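Acyl-coenzyme A oxidase (Caenorhabditis elegans, PDB 5K3J) catalyses the FAD-dependent first step of peroxisomal beta-oxidation, desaturating the five-carbon side chain of omega-ascaroside-CoA in the making of pheromones. Local coordinates at residues Pro188-Val200 and Asn244-Leu256. Residues are numbered along the deposited sequence; the frame is centred on the assembly and turned at random.
With FAD (flavin-adenine dinucleotide), chain C.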
ATOM      1  N   PRO A 188       0.474   0.950  22.430  1.00 25.29           N
ATOM      2  CA  PRO A 188       0.179   2.344  22.791  1.00 24.99           C
ATOM      3  C   PRO A 188       1.262   3.342  22.390  1.00 23.93           C
ATOM      4  O   PRO A 188       2.433   3.145  22.703  1.00 23.80           O
ATOM      5  CB  PRO A 188       0.056   2.276  24.306  1.00 25.49           C
ATOM      6  CG  PRO A 188      -0.492   0.941  24.540  1.00 25.74           C
ATOM      7  CD  PRO A 188       0.066   0.034  23.509  1.00 25.21           C
ATOM      8  N   GLY A 189       0.863   4.394  21.683  1.00 16.48           N
ATOM      9  CA  GLY A 189       1.785   5.456  21.330  1.00 16.55           C
ATOM     10  C   GLY A 189       2.305   6.126  22.587  1.00 17.54           C
ATOM     11  O   GLY A 189       1.560   6.287  23.555  1.00 20.19           O
ATOM     12  N   ALA A 190       3.587   6.487  22.570  1.00 25.88           N
ATOM     13  CA  ALA A 190       4.264   7.167  23.676  1.00 27.20           C
ATOM     14  C   ALA A 190       4.440   6.302  24.929  1.00 27.72           C
ATOM     15  O   ALA A 190       5.010   6.760  25.918  1.00 26.11           O
ATOM     16  CB  ALA A 190       3.529   8.462  24.033  1.00 26.50           C
ATOM     17  N   LEU A 191       3.974   5.057  24.894  1.00 22.36           N
ATOM     18  CA  LEU A 191       4.070   4.196  26.071  1.00 21.99           C
ATOM     19  C   LEU A 191       5.516   3.843  26.413  1.00 21.97           C
ATOM     20  O   LEU A 191       5.920   3.902  27.574  1.00 28.28           O
ATOM     21  CB  LEU A 191       3.254   2.910  25.877  1.00 22.99           C
ATOM     22  CG  LEU A 191       3.392   1.857  26.987  1.00 24.17           C
ATOM     23  CD1 LEU A 191       3.051   2.447  28.345  1.00 23.04           C
ATOM     24  CD2 LEU A 191       2.516   0.650  26.694  1.00 24.06           C
ATOM     25  N   GLY A 192       6.291   3.492  25.397  1.00 21.30           N
ATOM     26  CA  GLY A 192       7.653   3.038  25.595  1.00 21.26           C
ATOM     27  C   GLY A 192       8.640   4.055  26.140  1.00 22.32           C
ATOM     28  O   GLY A 192       9.401   3.740  27.051  1.00 27.61           O
ATOM     29  N   LYS A 193       8.639   5.269  25.595  1.00 20.58           N
ATOM     30  CA  LYS A 193       9.717   6.210  25.888  1.00 21.08           C
ATOM     31  C   LYS A 193       9.293   7.603  26.359  1.00 23.49           C
ATOM     32  O   LYS A 193      10.033   8.256  27.095  1.00 29.94           O
ATOM     33  CB  LYS A 193      10.601   6.355  24.646  1.00 21.88           C
ATOM     34  CG  LYS A 193      11.350   5.088  24.282  1.00 22.30           C
ATOM     35  CD  LYS A 193      12.121   4.573  25.483  1.00 20.55           C
ATOM     36  CE  LYS A 193      12.992   3.388  25.118  1.00 21.60           C
ATOM     37  NZ  LYS A 193      13.847   2.950  26.258  1.00 24.43           N
ATOM     38  N   SER A 194       8.115   8.056  25.947  1.00 28.11           N
ATOM     39  CA  SER A 194       7.739   9.452  26.150  1.00 27.35           C
ATOM     40  C   SER A 194       6.909   9.701  27.407  1.00 25.65           C
ATOM     41  O   SER A 194       7.280  10.528  28.241  1.00 25.68           O
ATOM     42  CB  SER A 194       6.985   9.967  24.926  1.00 27.42           C
ATOM     43  OG  SER A 194       7.856  10.064  23.815  1.00 27.69           O
ATOM     44  N   CYS A 195       5.792   8.994  27.543  1.00 22.85           N
ATOM     45  CA  CYS A 195       4.857   9.259  28.630  1.00 24.06           C
ATOM     46  C   CYS A 195       5.442   8.888  29.987  1.00 24.76           C
ATOM     47  O   CYS A 195       6.317   8.022  30.092  1.00 23.67           O
ATOM     48  CB  CYS A 195       3.545   8.503  28.413  1.00 25.79           C
ATOM     49  SG  CYS A 195       3.590   6.771  28.915  1.00 34.02           S
ATOM     50  N   ASN A 196       4.969   9.573  31.022  1.00 24.70           N
ATOM     51  CA  ASN A 196       5.244   9.155  32.390  1.00 22.79           C
ATOM     52  C   ASN A 196       3.946   8.777  33.089  1.00 23.57           C
ATOM     53  O   ASN A 196       3.964   8.224  34.190  1.00 20.96           O
ATOM     54  CB  ASN A 196       5.988  10.239  33.177  1.00 23.48           C
ATOM     55  CG  ASN A 196       5.441  11.626  32.933  1.00 23.13           C
ATOM     56  OD1 ASN A 196       4.354  11.801  32.381  1.00 21.05           O
ATOM     57  ND2 ASN A 196       6.199  12.628  33.353  1.00 22.89           N
ATOM     58  N   TYR A 197       2.825   9.064  32.431  1.00 26.69           N
ATOM     59  CA  TYR A 197       1.525   8.591  32.878  1.00 27.86           C
ATOM     60  C   TYR A 197       0.843   7.795  31.773  1.00 28.12           C
ATOM     61  O   TYR A 197       1.016   8.081  30.592  1.00 31.56           O
ATOM     62  CB  TYR A 197       0.638   9.758  33.307  1.00 30.02           C
ATOM     63  CG  TYR A 197       0.968  10.314  34.672  1.00 32.36           C
ATOM     64  CD1 TYR A 197       2.055  11.158  34.852  1.00 34.41           C
ATOM     65  CD2 TYR A 197       0.191   9.997  35.783  1.00 35.28           C
ATOM     66  CE1 TYR A 197       2.363  11.670  36.093  1.00 39.00           C
ATOM     67  CE2 TYR A 197       0.495  10.506  37.033  1.00 39.58           C
ATOM     68  CZ  TYR A 197       1.584  11.343  37.180  1.00 41.65           C
ATOM     69  OH  TYR A 197       1.901  11.861  38.413  1.00 41.41           O
ATOM     70  N   ALA A 198       0.076   6.785  32.164  1.00 25.70           N
ATOM     71  CA  ALA A 198      -0.664   5.971  31.212  1.00 25.02           C
ATOM     72  C   ALA A 198      -2.046   5.606  31.739  1.00 24.42           C
ATOM     73  O   ALA A 198      -2.206   5.279  32.915  1.00 24.15           O
ATOM     74  CB  ALA A 198       0.118   4.714  30.884  1.00 24.63           C
ATOM     75  N   LEU A 199      -3.045   5.665  30.866  1.00 25.56           N
ATOM     76  CA  LEU A 199      -4.367   5.163  31.208  1.00 28.60           C
ATOM     77  C   LEU A 199      -4.430   3.695  30.814  1.00 28.70           C
ATOM     78  O   LEU A 199      -4.618   3.368  29.642  1.00 28.24           O
ATOM     79  CB  LEU A 199      -5.463   5.976  30.515  1.00 31.31           C
ATOM     80  CG  LEU A 199      -5.825   7.286  31.222  1.00 34.38           C
ATOM     81  CD1 LEU A 199      -6.621   8.217  30.319  1.00 35.11           C
ATOM     82  CD2 LEU A 199      -6.605   6.971  32.481  1.00 35.13           C
ATOM     83  N   VAL A 200      -4.248   2.819  31.796  1.00 27.29           N
ATOM     84  CA  VAL A 200      -4.135   1.386  31.552  1.00 25.73           C
ATOM     85  C   VAL A 200      -5.461   0.652  31.685  1.00 25.21           C
ATOM     86  O   VAL A 200      -6.098   0.679  32.739  1.00 29.75           O
ATOM     87  CB  VAL A 200      -3.124   0.747  32.513  1.00 26.73           C
ATOM     88  CG1 VAL A 200      -3.086  -0.762  32.321  1.00 25.66           C
ATOM     89  CG2 VAL A 200      -1.756   1.349  32.293  1.00 27.86           C
ATOM     90  N   ASN A 244       7.227   6.274  12.530  1.00 18.41           N
ATOM     91  CA  ASN A 244       8.440   5.926  13.271  1.00 18.11           C
ATOM     92  C   ASN A 244       9.122   7.078  14.015  1.00 19.65           C
ATOM     93  O   ASN A 244      10.173   6.886  14.626  1.00 20.61           O
ATOM     94  CB  ASN A 244       9.454   5.274  12.324  1.00 15.46           C
ATOM     95  CG  ASN A 244       9.015   3.901  11.857  1.00 15.23           C
ATOM     96  OD1 ASN A 244       8.983   2.950  12.639  1.00 15.51           O
ATOM     97  ND2 ASN A 244       8.685   3.787  10.575  1.00 14.62           N
ATOM     98  N   ALA A 245       8.544   8.271  13.967  1.00 33.22           N
ATOM     99  CA  ALA A 245       9.050   9.355  14.797  1.00 36.37           C
ATOM    100  C   ALA A 245       8.391   9.249  16.164  1.00 37.66           C
ATOM    101  O   ALA A 245       8.817   9.874  17.133  1.00 37.44           O
ATOM    102  CB  ALA A 245       8.787  10.713  14.160  1.00 38.03           C
ATOM    103  N   ALA A 246       7.348   8.430  16.226  1.00 42.41           N
ATOM    104  CA  ALA A 246       6.668   8.131  17.475  1.00 42.39           C
ATOM    105  C   ALA A 246       7.275   6.897  18.133  1.00 41.59           C
ATOM    106  O   ALA A 246       7.858   6.048  17.462  1.00 42.77           O
ATOM    107  CB  ALA A 246       5.182   7.930  17.230  1.00 42.20           C
ATOM    108  N   ASP A 247       7.143   6.803  19.449  1.00 25.69           N
ATOM    109  CA  ASP A 247       7.552   5.594  20.143  1.00 26.52           C
ATOM    110  C   ASP A 247       6.312   4.852  20.621  1.00 27.94           C
ATOM    111  O   ASP A 247       5.637   5.268  21.559  1.00 38.41           O
ATOM    112  CB  ASP A 247       8.499   5.911  21.310  1.00 27.33           C
ATOM    113  CG  ASP A 247       7.884   6.849  22.332  1.00 28.87           C
ATOM    114  OD1 ASP A 247       7.799   8.062  22.052  1.00 35.99           O
ATOM    115  OD2 ASP A 247       7.488   6.370  23.417  1.00 30.20           O
ATOM    116  N   ASN A 248       5.988   3.767  19.934  1.00 26.15           N
ATOM    117  CA  ASN A 248       4.934   2.885  20.396  1.00 24.66           C
ATOM    118  C   ASN A 248       5.566   1.814  21.270  1.00 22.17           C
ATOM    119  O   ASN A 248       6.519   1.153  20.860  1.00 18.24           O
ATOM    120  CB  ASN A 248       4.177   2.294  19.209  1.00 26.55           C
ATOM    121  CG  ASN A 248       3.568   3.363  18.327  1.00 27.12           C
ATOM    122  OD1 ASN A 248       4.258   3.985  17.521  1.00 27.08           O
ATOM    123  ND2 ASN A 248       2.270   3.587  18.480  1.00 28.36           N
ATOM    124  N   GLY A 249       5.051   1.653  22.482  1.00 18.03           N
ATOM    125  CA  GLY A 249       5.749   0.846  23.460  1.00 17.80           C
ATOM    126  C   GLY A 249       5.003  -0.337  24.038  1.00 17.62           C
ATOM    127  O   GLY A 249       3.856  -0.608  23.689  1.00 17.85           O
ATOM    128  N   TYR A 250       5.679  -1.059  24.923  1.00 17.44           N
ATOM    129  CA  TYR A 250       5.038  -2.125  25.674  1.00 14.98           C
ATOM    130  C   TYR A 250       5.124  -1.822  27.166  1.00 15.48           C
ATOM    131  O   TYR A 250       6.001  -1.075  27.603  1.00 14.70           O
ATOM    132  CB  TYR A 250       5.666  -3.486  25.347  1.00 14.67           C
ATOM    133  CG  TYR A 250       7.135  -3.618  25.677  1.00 14.11           C
ATOM    134  CD1 TYR A 250       7.557  -3.989  26.952  1.00 14.74           C
ATOM    135  CD2 TYR A 250       8.101  -3.393  24.710  1.00 14.59           C
ATOM    136  CE1 TYR A 250       8.905  -4.115  27.249  1.00 15.43           C
ATOM    137  CE2 TYR A 250       9.445  -3.516  24.997  1.00 15.18           C
ATOM    138  CZ  TYR A 250       9.845  -3.876  26.263  1.00 15.67           C
ATOM    139  OH  TYR A 250      11.190  -3.997  26.536  1.00 17.86           O
ATOM    140  N   LEU A 251       4.204  -2.385  27.944  1.00 17.24           N
ATOM    141  CA  LEU A 251       4.177  -2.138  29.383  1.00 17.29           C
ATOM    142  C   LEU A 251       4.060  -3.428  30.182  1.00 18.62           C
ATOM    143  O   LEU A 251       3.187  -4.259  29.924  1.00 19.11           O
ATOM    144  CB  LEU A 251       3.023  -1.204  29.755  1.00 17.08           C
ATOM    145  CG  LEU A 251       2.810  -0.973  31.254  1.00 16.70           C
ATOM    146  CD1 LEU A 251       4.043  -0.335  31.892  1.00 16.76           C
ATOM    147  CD2 LEU A 251       1.570  -0.126  31.492  1.00 17.12           C
ATOM    148  N   GLY A 252       4.956  -3.586  31.149  1.00 29.90           N
ATOM    149  CA  GLY A 252       4.912  -4.710  32.064  1.00 30.67           C
ATOM    150  C   GLY A 252       4.673  -4.260  33.490  1.00 31.02           C
ATOM    151  O   GLY A 252       5.431  -3.457  34.030  1.00 32.46           O
ATOM    152  N   LEU A 253       3.616  -4.779  34.106  1.00 17.97           N
ATOM    153  CA  LEU A 253       3.273  -4.407  35.473  1.00 20.26           C
ATOM    154  C   LEU A 253       3.397  -5.601  36.416  1.00 23.22           C
ATOM    155  O   LEU A 253       2.815  -6.655  36.169  1.00 21.72           O
ATOM    156  CB  LEU A 253       1.856  -3.828  35.528  1.00 19.35           C
ATOM    157  CG  LEU A 253       1.668  -2.487  34.812  1.00 17.59           C
ATOM    158  CD1 LEU A 253       0.198  -2.194  34.552  1.00 17.99           C
ATOM    159  CD2 LEU A 253       2.300  -1.363  35.618  1.00 17.63           C
ATOM    160  N   ASN A 254       4.165  -5.430  37.489  1.00 36.85           N
ATOM    161  CA  ASN A 254       4.364  -6.486  38.480  1.00 37.57           C
ATOM    162  C   ASN A 254       3.719  -6.131  39.818  1.00 36.27           C
ATOM    163  O   ASN A 254       4.365  -5.543  40.687  1.00 39.08           O
ATOM    164  CB  ASN A 254       5.856  -6.758  38.675  1.00 40.44           C
ATOM    165  CG  ASN A 254       6.132  -7.812  39.736  1.00 43.48           C
ATOM    166  OD1 ASN A 254       5.251  -8.585  40.111  1.00 43.75           O
ATOM    167  ND2 ASN A 254       7.368  -7.846  40.223  1.00 43.08           N
ATOM    168  N   ASN A 255       2.451  -6.507  39.972  1.00 33.34           N
ATOM    169  CA  ASN A 255       1.662  -6.204  41.165  1.00 37.23           C
ATOM    170  C   ASN A 255       1.770  -4.734  41.562  1.00 37.91           C
ATOM    171  O   ASN A 255       1.997  -4.407  42.726  1.00 35.83           O
ATOM    172  CB  ASN A 255       2.080  -7.104  42.329  1.00 36.48           C
ATOM    173  CG  ASN A 255       1.824  -8.577  42.052  1.00 37.69           C
ATOM    174  OD1 ASN A 255       0.683  -9.041  42.092  1.00 41.83           O
ATOM    175  ND2 ASN A 255       2.889  -9.320  41.764  1.00 35.35           N
ATOM    176  N   LEU A 256       1.615  -3.858  40.575  1.00 34.82           N
ATOM    177  CA  LEU A 256       1.705  -2.414  40.768  1.00 34.49           C
ATOM    178  C   LEU A 256       0.478  -1.909  41.523  1.00 34.19           C
ATOM    179  O   LEU A 256      -0.654  -2.167  41.118  1.00 31.61           O
ATOM    180  CB  LEU A 256       1.843  -1.723  39.406  1.00 33.25           C
ATOM    181  CG  LEU A 256       2.344  -0.284  39.272  1.00 34.90           C
ATOM    182  CD1 LEU A 256       1.276   0.723  39.661  1.00 36.47           C
ATOM    183  CD2 LEU A 256       3.594  -0.085  40.099  1.00 36.37           C
TER
HETATM  184  PA  FAD C 701      -6.238  -8.885  15.287  1.00 28.69           P
HETATM  185  O1A FAD C 701      -7.563  -9.181  16.014  1.00 31.18           O
HETATM  186  O2A FAD C 701      -5.126  -9.713  15.872  1.00 30.58           O
HETATM  187  O5B FAD C 701      -6.359  -9.225  13.710  1.00 30.26           O
HETATM  188  C5B FAD C 701      -5.859 -10.483  13.225  1.00 32.28           C
HETATM  189  C4B FAD C 701      -6.782 -10.984  12.069  1.00 33.15           C
HETATM  190  O4B FAD C 701      -7.775 -11.672  12.574  1.00 35.15           O
HETATM  191  C3B FAD C 701      -7.431  -9.788  11.353  1.00 33.40           C
HETATM  192  O3B FAD C 701      -7.585 -10.066  10.051  1.00 30.25           O
HETATM  193  C2B FAD C 701      -8.818  -9.659  12.043  1.00 34.41           C
HETATM  194  O2B FAD C 701      -9.796  -8.995  11.128  1.00 35.47           O
HETATM  195  C1B FAD C 701      -9.144 -10.882  12.249  1.00 36.23           C
HETATM  196  N9A FAD C 701     -10.052 -11.000  13.354  1.00 37.44           N
HETATM  197  C8A FAD C 701      -9.805 -10.783  14.659  1.00 36.26           C
HETATM  198  N7A FAD C 701     -10.950 -11.011  15.344  1.00 38.20           N
HETATM  199  C5A FAD C 701     -11.916 -11.372  14.450  1.00 42.76           C
HETATM  200  C6A FAD C 701     -13.257 -11.712  14.605  1.00 47.40           C
HETATM  201  N6A FAD C 701     -14.146 -11.821  15.714  1.00 48.46           N
HETATM  202  N1A FAD C 701     -13.992 -12.030  13.536  1.00 49.63           N
HETATM  203  C2A FAD C 701     -13.427 -12.022  12.291  1.00 46.44           C
HETATM  204  N3A FAD C 701     -12.118 -11.691  12.135  1.00 41.32           N
HETATM  205  C4A FAD C 701     -11.368 -11.366  13.227  1.00 39.06           C
HETATM  206  N1  FAD C 701      -3.497   0.257  20.912  1.00 25.28           N
HETATM  207  C2  FAD C 701      -3.653   1.051  22.132  1.00 26.82           C
HETATM  208  O2  FAD C 701      -4.170   0.568  23.120  1.00 27.15           O
HETATM  209  N3  FAD C 701      -3.190   2.438  22.181  1.00 26.62           N
HETATM  210  C4  FAD C 701      -2.591   3.015  21.039  1.00 24.67           C
HETATM  211  O4  FAD C 701      -2.190   4.199  21.081  1.00 25.29           O
HETATM  212  C4X FAD C 701      -2.427   2.206  19.794  1.00 24.45           C
HETATM  213  N5  FAD C 701      -1.806   2.793  18.626  1.00 25.81           N
HETATM  214  C5X FAD C 701      -1.648   2.010  17.406  1.00 23.79           C
HETATM  215  C6  FAD C 701      -1.048   2.588  16.274  1.00 23.10           C
HETATM  216  C7  FAD C 701      -0.889   1.838  15.093  1.00 22.54           C
HETATM  217  C7M FAD C 701      -0.210   2.692  14.017  1.00 21.62           C
HETATM  218  C8  FAD C 701      -1.327   0.512  15.035  1.00 23.48           C
HETATM  219  C8M FAD C 701      -1.197  -0.371  13.807  1.00 23.80           C
HETATM  220  C9  FAD C 701      -1.930  -0.076  16.166  1.00 23.91           C
HETATM  221  C9A FAD C 701      -2.095   0.667  17.354  1.00 23.76           C
HETATM  222  N10 FAD C 701      -2.731   0.053  18.544  1.00 24.59           N
HETATM  223  C10 FAD C 701      -2.886   0.832  19.747  1.00 24.29           C
HETATM  224  C1' FAD C 701      -3.207  -1.355  18.511  1.00 25.21           C
HETATM  225  C2' FAD C 701      -4.531  -1.437  17.738  1.00 25.67           C
HETATM  226  O2' FAD C 701      -5.553  -0.900  18.505  1.00 27.76           O
HETATM  227  C3' FAD C 701      -4.860  -2.869  17.417  1.00 25.36           C
HETATM  228  O3' FAD C 701      -3.781  -3.436  16.727  1.00 24.12           O
HETATM  229  C4' FAD C 701      -6.085  -2.915  16.542  1.00 26.08           C
HETATM  230  O4' FAD C 701      -7.221  -2.618  17.326  1.00 27.08           O
HETATM  231  C5' FAD C 701      -6.224  -4.294  15.924  1.00 26.81           C
HETATM  232  O5' FAD C 701      -6.270  -5.277  16.962  1.00 27.07           O
HETATM  233  P   FAD C 701      -5.408  -6.613  16.766  1.00 24.28           P
HETATM  234  O1P FAD C 701      -3.931  -6.214  16.654  1.00 24.55           O
HETATM  235  O2P FAD C 701      -5.616  -7.543  17.921  1.00 22.71           O
HETATM  236  O3P FAD C 701      -5.880  -7.328  15.433  1.00 25.26           O
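Gly189 and Asn248 face each other as a non-hydrogen-bonded antiparallel pair in the beta domain of this acyl-CoA oxidase, where strand 185-189 ends in a type II turn, Pro188 to Leu191, close to the flavin. Backbone bonds set the register. Gly249 N donates to Pro188 O at 3.0 Å, while Leu191 N, closing the turn, reaches the same oxygen from the opposite face of its carbonyl plane. Ala190 N adds a weak bond to Asp247 O.

The polar side-chain work falls to Asp247, whose carboxylate holds the chain beyond the turn. Its CG lies between the backbone N and the carbonyl carbon (chi1 58°), directing both oxygens at 193-194. Asp247 OD1 receives Ser194 OG on its syn side at 2.7 Å. Lys193 N comes to Asp247 OD2 from above the carboxylate plane, also at 2.7 Å, and Ser194 N adds a weak bond to that oxygen. An alanine in its place would probably leave Lys193 N and Ser194 OG without their acceptors and the loop freer to shift. The amine of Lys193 leads away to Ala642 O of the second subunit.

Apolar contacts continue along strand 248-253. Leu191 and Leu251 cross at about a right angle, CD2 of Leu191 lying 3.6 Å from CB of Leu251, and Val200 CG2 meets Leu251 CD2 at 3.7 Å. Val232 and Val234 of strand 232-236 also pack on Leu251.

The principle, a strand pairing that probably helps to position a cofactor-binding turn, ends at the isoalloxazine: Gly189 N donates to FAD O4 at 3.1 Å, nearly straight at 166°.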